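Local coordinates for protein beta-N-acetylhexosaminidase (Bacteroides fragilis, PDB 4PYS) that probably hydrolyses terminal beta-linked N-acetylhexosamine residues from glycans, as a family 20 glycoside hydrolase, at residues 481-484 with 485-489; 137-141 with 142-146. All coordinates share one frame; numbering follows the deposited sequence.

Contact 1. Residues 481-484 with 485-489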
loop_
_atom_site.group_PDB
_atom_site.type_symbol
_atom_site.label_atom_id
_atom_site.label_comp_id
_atom_site.label_asym_id
_atom_site.label_seq_id
_atom_site.Cartn_x
_atom_site.Cartn_y
_atom_site.Cartn_z
ATOM N N GLN A 481 -1.332 5.367 -21.624
ATOM C CA GLN A 481 -1.475 3.913 -21.524
ATOM C C GLN A 481 -0.284 3.123 -22.061
ATOM O O GLN A 481 0.221 2.224 -21.374
ATOM C CB GLN A 481 -2.768 3.438 -22.207
ATOM C CG GLN A 481 -2.923 1.909 -22.220
ATOM C CD GLN A 481 -4.234 1.461 -22.847
ATOM O OE1 GLN A 481 -5.122 2.276 -23.114
ATOM N NE2 GLN A 481 -4.362 0.165 -23.083
ATOM N N LEU A 482 0.161 3.415 -23.283
ATOM C CA LEU A 482 1.246 2.621 -23.846
ATOM C C LEU A 482 2.539 2.798 -23.037
ATOM O O LEU A 482 3.298 1.841 -22.862
ATOM C CB LEU A 482 1.455 2.929 -25.329
ATOM C CG LEU A 482 2.304 1.960 -26.149
ATOM C CD1 LEU A 482 1.963 0.498 -25.863
ATOM C CD2 LEU A 482 2.113 2.269 -27.622
ATOM N N TRP A 483 2.785 4.003 -22.524
ATOM C CA TRP A 483 3.958 4.202 -21.663
ATOM C C TRP A 483 3.888 3.307 -20.423
ATOM O O TRP A 483 4.879 2.685 -20.047
ATOM C CB TRP A 483 4.142 5.671 -21.236
ATOM C CG TRP A 483 5.424 5.843 -20.410
ATOM C CD1 TRP A 483 6.697 5.981 -20.890
ATOM C CD2 TRP A 483 5.538 5.840 -18.973
ATOM N NE1 TRP A 483 7.594 6.075 -19.843
ATOM C CE2 TRP A 483 6.907 5.994 -18.659
ATOM C CE3 TRP A 483 4.612 5.739 -17.928
ATOM C CZ2 TRP A 483 7.372 6.045 -17.338
ATOM C CZ3 TRP A 483 5.080 5.779 -16.609
ATOM C CH2 TRP A 483 6.445 5.931 -16.334
ATOM N N PHE A 484 2.715 3.226 -19.799
ATOM C CA PHE A 484 2.569 2.366 -18.636
ATOM C C PHE A 484 2.761 0.915 -19.030
ATOM O O PHE A 484 3.354 0.133 -18.286
ATOM C CB PHE A 484 1.198 2.539 -17.988
ATOM C CG PHE A 484 1.077 3.779 -17.133
ATOM C CD1 PHE A 484 1.921 3.972 -16.049
ATOM C CD2 PHE A 484 0.105 4.734 -17.400
ATOM C CE1 PHE A 484 1.812 5.108 -15.241
ATOM C CE2 PHE A 484 -0.014 5.872 -16.596
ATOM C CZ PHE A 484 0.841 6.062 -15.527
ATOM N N GLU A 485 2.260 0.542 -20.198
ATOM C CA GLU A 485 2.437 -0.834 -20.650
ATOM C C GLU A 485 3.903 -1.159 -20.872
ATOM O O GLU A 485 4.345 -2.273 -20.588
ATOM C CB GLU A 485 1.583 -1.136 -21.901
ATOM C CG GLU A 485 0.097 -1.091 -21.551
ATOM C CD GLU A 485 -0.809 -1.761 -22.574
ATOM O OE1 GLU A 485 -0.298 -2.404 -23.525
ATOM O OE2 GLU A 485 -2.049 -1.643 -22.392
ATOM N N GLN A 486 4.667 -0.179 -21.348
ATOM C CA GLN A 486 6.094 -0.389 -21.574
ATOM C C GLN A 486 6.858 -0.539 -20.261
ATOM O O GLN A 486 7.992 -1.028 -20.269
ATOM C CB GLN A 486 6.682 0.756 -22.392
ATOM C CG GLN A 486 6.233 0.735 -23.856
ATOM C CD GLN A 486 6.752 1.921 -24.647
ATOM O OE1 GLN A 486 7.004 2.994 -24.094
ATOM N NE2 GLN A 486 6.912 1.733 -25.943
ATOM N N GLN A 487 6.255 -0.112 -19.152
ATOM C CA GLN A 487 6.875 -0.304 -17.840
ATOM C C GLN A 487 6.481 -1.654 -17.252
ATOM O O GLN A 487 6.945 -2.014 -16.166
ATOM C CB GLN A 487 6.504 0.811 -16.860
ATOM C CG GLN A 487 6.606 2.216 -17.443
ATOM C CD GLN A 487 7.920 2.463 -18.148
ATOM O OE1 GLN A 487 9.001 2.275 -17.572
ATOM N NE2 GLN A 487 7.842 2.876 -19.414
ATOM N N GLY A 488 5.626 -2.392 -17.964
ATOM C CA GLY A 488 5.265 -3.748 -17.578
ATOM C C GLY A 488 3.853 -3.922 -17.034
ATOM O O GLY A 488 3.511 -5.005 -16.550
ATOM N N TYR A 489 3.030 -2.883 -17.126
ATOM C CA TYR A 489 1.686 -2.939 -16.549
ATOM C C TYR A 489 0.598 -3.039 -17.614
ATOM O O TYR A 489 0.278 -2.050 -18.273
ATOM C CB TYR A 489 1.453 -1.733 -15.649
ATOM C CG TYR A 489 2.531 -1.644 -14.597
ATOM C CD1 TYR A 489 2.488 -2.457 -13.468
ATOM C CD2 TYR A 489 3.617 -0.796 -14.759
ATOM C CE1 TYR A 489 3.495 -2.403 -12.508
ATOM C CE2 TYR A 489 4.627 -0.735 -13.803
ATOM C CZ TYR A 489 4.552 -1.543 -12.682
ATOM O OH TYR A 489 5.561 -1.496 -11.733
#
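Gln487 folds back under the indole of Trp483, so that one side chain serves both a ring face and a carbonyl at the end of helix 470-486. Gln487 CB rests 3.5 Å from Phe484 O. With CG beside the backbone N (chi1 -46°) and a bend at chi2, the chain curls toward the preceding turn instead of running outward. Gln487 CG then lies 3.7 Å from the centroid of the six-membered ring of Trp483, almost on the ring normal, a CH-pi contact. CD continues beneath CE2 and CZ2. At the tip, the amide lies stacked on the indole, the two planes only 19° apart; Gln487 NE2, over the indole face, donates to Trp483 O at 3.0 Å. Gln487 OE1 is hydrogen-bonded to Arg107 NH2 of helix 96-109.

Helix ends expose carbonyls that need new donors, and here a Schellman motif supplies them: Tyr489 N bonds to Phe484 O at 3.2 Å and Gly488 N to Glu485 O, with Gly488 carrying the positive phi. Gln487 N adds a bond to Phe484 O at 3.0 Å, from above the carbonyl plane and on the opposite face from Tyr489 N. One turn earlier, Gln481 NE2 donates to Glu485 OE2 at 3.0 Å in a nearly straight bond (177°), meeting the carboxylate from above its plane.

Helix 96-109 packs on Trp483 through Arg107 and Gln108, whereas helix 146-158 lies against Phe484 and Tyr489. Tyr489 OH bonds to Lys151 O of that second helix, joining the residues just past the helix end to their neighbour.

Contact 2. Residues 137-141 with 142-146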
loop_
_atom_site.group_PDB
_atom_site.type_symbol
_atom_site.label_atom_id
_atom_site.label_comp_id
_atom_site.label_asym_id
_atom_site.label_seq_id
_atom_site.Cartn_x
_atom_site.Cartn_y
_atom_site.Cartn_z
ATOM N N LEU A 137 -1.447 -5.500 -1.208
ATOM C CA LEU A 137 -1.526 -6.752 -1.963
ATOM C C LEU A 137 -1.748 -7.894 -0.990
ATOM O O LEU A 137 -1.082 -7.968 0.047
ATOM C CB LEU A 137 -0.246 -6.991 -2.777
ATOM C CG LEU A 137 -0.244 -8.266 -3.635
ATOM C CD1 LEU A 137 -1.358 -8.239 -4.668
ATOM C CD2 LEU A 137 1.104 -8.439 -4.310
ATOM N N ASP A 138 -2.699 -8.758 -1.325
ATOM C CA ASP A 138 -3.026 -9.941 -0.534
ATOM C C ASP A 138 -2.067 -11.057 -0.923
ATOM O O ASP A 138 -2.258 -11.723 -1.946
ATOM C CB ASP A 138 -4.476 -10.342 -0.833
ATOM C CG ASP A 138 -4.942 -11.584 -0.088
ATOM O OD1 ASP A 138 -4.174 -12.231 0.676
ATOM O OD2 ASP A 138 -6.122 -11.923 -0.291
ATOM N N SER A 139 -1.026 -11.231 -0.110
ATOM C CA SER A 139 -0.085 -12.336 -0.242
ATOM C C SER A 139 -0.408 -13.417 0.781
ATOM O O SER A 139 0.423 -14.267 1.057
ATOM C CB SER A 139 1.352 -11.853 -0.011
ATOM O OG SER A 139 1.741 -10.887 -0.972
ATOM N N GLY A 140 -1.599 -13.383 1.367
ATOM C CA GLY A 140 -1.990 -14.450 2.279
ATOM C C GLY A 140 -2.680 -15.576 1.520
ATOM O O GLY A 140 -2.294 -16.748 1.614
ATOM N N ARG A 141 -3.703 -15.223 0.745
ATOM C CA ARG A 141 -4.469 -16.233 0.003
ATOM C C ARG A 141 -3.698 -16.801 -1.179
ATOM O O ARG A 141 -3.933 -17.942 -1.610
ATOM C CB ARG A 141 -5.764 -15.619 -0.525
ATOM C CG ARG A 141 -6.711 -15.180 0.567
ATOM C CD ARG A 141 -8.061 -14.767 0.010
ATOM N NE ARG A 141 -9.034 -14.583 1.082
ATOM C CZ ARG A 141 -9.073 -13.519 1.877
ATOM N NH1 ARG A 141 -9.991 -13.436 2.832
ATOM N NH2 ARG A 141 -8.187 -12.540 1.722
ATOM N N GLN A 142 -2.803 -15.985 -1.718
ATOM C CA GLN A 142 -1.997 -16.360 -2.871
ATOM C C GLN A 142 -0.551 -15.987 -2.585
ATOM O O GLN A 142 -0.285 -15.000 -1.909
ATOM C CB GLN A 142 -2.474 -15.605 -4.117
ATOM C CG GLN A 142 -3.838 -16.058 -4.646
ATOM C CD GLN A 142 -3.824 -17.476 -5.171
ATOM O OE1 GLN A 142 -2.831 -17.923 -5.753
ATOM N NE2 GLN A 142 -4.923 -18.203 -4.969
ATOM N N TYR A 143 0.384 -16.785 -3.083
ATOM C CA TYR A 143 1.798 -16.431 -3.020
ATOM C C TYR A 143 2.213 -15.786 -4.337
ATOM O O TYR A 143 1.929 -16.331 -5.405
ATOM C CB TYR A 143 2.644 -17.696 -2.749
ATOM C CG TYR A 143 4.132 -17.482 -2.937
ATOM C CD1 TYR A 143 4.909 -16.890 -1.937
ATOM C CD2 TYR A 143 4.758 -17.859 -4.119
ATOM C CE1 TYR A 143 6.274 -16.685 -2.119
ATOM C CE2 TYR A 143 6.108 -17.659 -4.310
ATOM C CZ TYR A 143 6.863 -17.073 -3.311
ATOM O OH TYR A 143 8.213 -16.876 -3.520
ATOM N N GLN A 144 2.846 -14.615 -4.263
ATOM C CA GLN A 144 3.459 -14.014 -5.443
ATOM C C GLN A 144 4.968 -14.057 -5.290
ATOM O O GLN A 144 5.492 -13.798 -4.195
ATOM C CB GLN A 144 3.004 -12.562 -5.616
ATOM C CG GLN A 144 1.493 -12.399 -5.746
ATOM C CD GLN A 144 0.823 -12.228 -4.412
ATOM O OE1 GLN A 144 1.483 -11.945 -3.411
ATOM N NE2 GLN A 144 -0.497 -12.375 -4.386
ATOM N N LYS A 145 5.680 -14.352 -6.374
ATOM C CA LYS A 145 7.140 -14.390 -6.278
ATOM C C LYS A 145 7.729 -13.032 -5.934
ATOM O O LYS A 145 7.080 -11.996 -6.102
ATOM C CB LYS A 145 7.805 -15.001 -7.514
ATOM C CG LYS A 145 7.210 -14.654 -8.846
ATOM C CD LYS A 145 7.644 -15.719 -9.852
ATOM C CE LYS A 145 6.939 -15.564 -11.186
ATOM N NZ LYS A 145 7.561 -14.513 -12.035
ATOM N N VAL A 146 8.954 -13.043 -5.424
ATOM C CA VAL A 146 9.590 -11.806 -4.974
ATOM C C VAL A 146 9.633 -10.751 -6.078
ATOM O O VAL A 146 9.378 -9.573 -5.817
ATOM C CB VAL A 146 11.010 -12.081 -4.432
ATOM C CG1 VAL A 146 11.764 -10.791 -4.214
ATOM C CG2 VAL A 146 10.926 -12.866 -3.138
#
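Gln144 presents its side-chain amide to the end of strand 132-138, and both ends of the amide are used there. Ser139 OG donates to Gln144 OE1 over 2.7 Å, in the carbonyl plane, while Gln144 NE2 reaches Asp138 O at 3.1 Å. This second bond is straight (169°) but meets the Asp138 carbonyl from above its plane. The two bonds fix the rotation of a buried amide and pair it with the last strand residue and the first residue of the turn. Leu137 CD2 comes from the other direction to 3.6 Å from Gln144 OE1.

The next shell shows how side chains can stand in for backbone partners in a strand-to-helix turn. Asp138 OD1 accepts from Gly140 N at 2.9 Å, an Asx turn, and from Arg141 N at 3.0 Å. Asp138 OD2 forms a salt bridge with Arg141 NH2 at 2.9 Å, which comes from above the carboxylate plane. In family 20 relatives an arginine ending the first barrel strand binds sugar hydroxyls, and Arg141 is placed consistently with that role. Ser139 OG is also bonded to Trp166 NE1, and Asp138 O to Thr437 OG1.

Beside the turn, strand 163-170 pairs with Leu137 and Ser139 through backbone bonds, and strand 428-435 with Asp138. Ile149 of helix 146-158 covers Leu137, Ser139 and Gln144, placing the contact at a strand-to-helix junction of the catalytic barrel.

Overall arrangement
Helix 146-158 unites the two contacts: residues 142-146 lead into its start at contact 2, while Lys151, Asp154, Met155 and Met158 farther along it meet Phe484 or the residues just beyond the helix end at contact 1. Their centres are 23 Å apart and their nearest atoms about 10 Å apart, without direct touch. Contact 2 is buried, at the C-terminal end of a barrel strand, where TIM-barrel enzymes have their active site; the side chain of Arg141 comes within about 3 Å of a bound glycerol, probably from the crystallisation liquor but consistent with a pocket. Contact 1 is more peripheral, about 20 Å from the chain centre against 13 Å for contact 2.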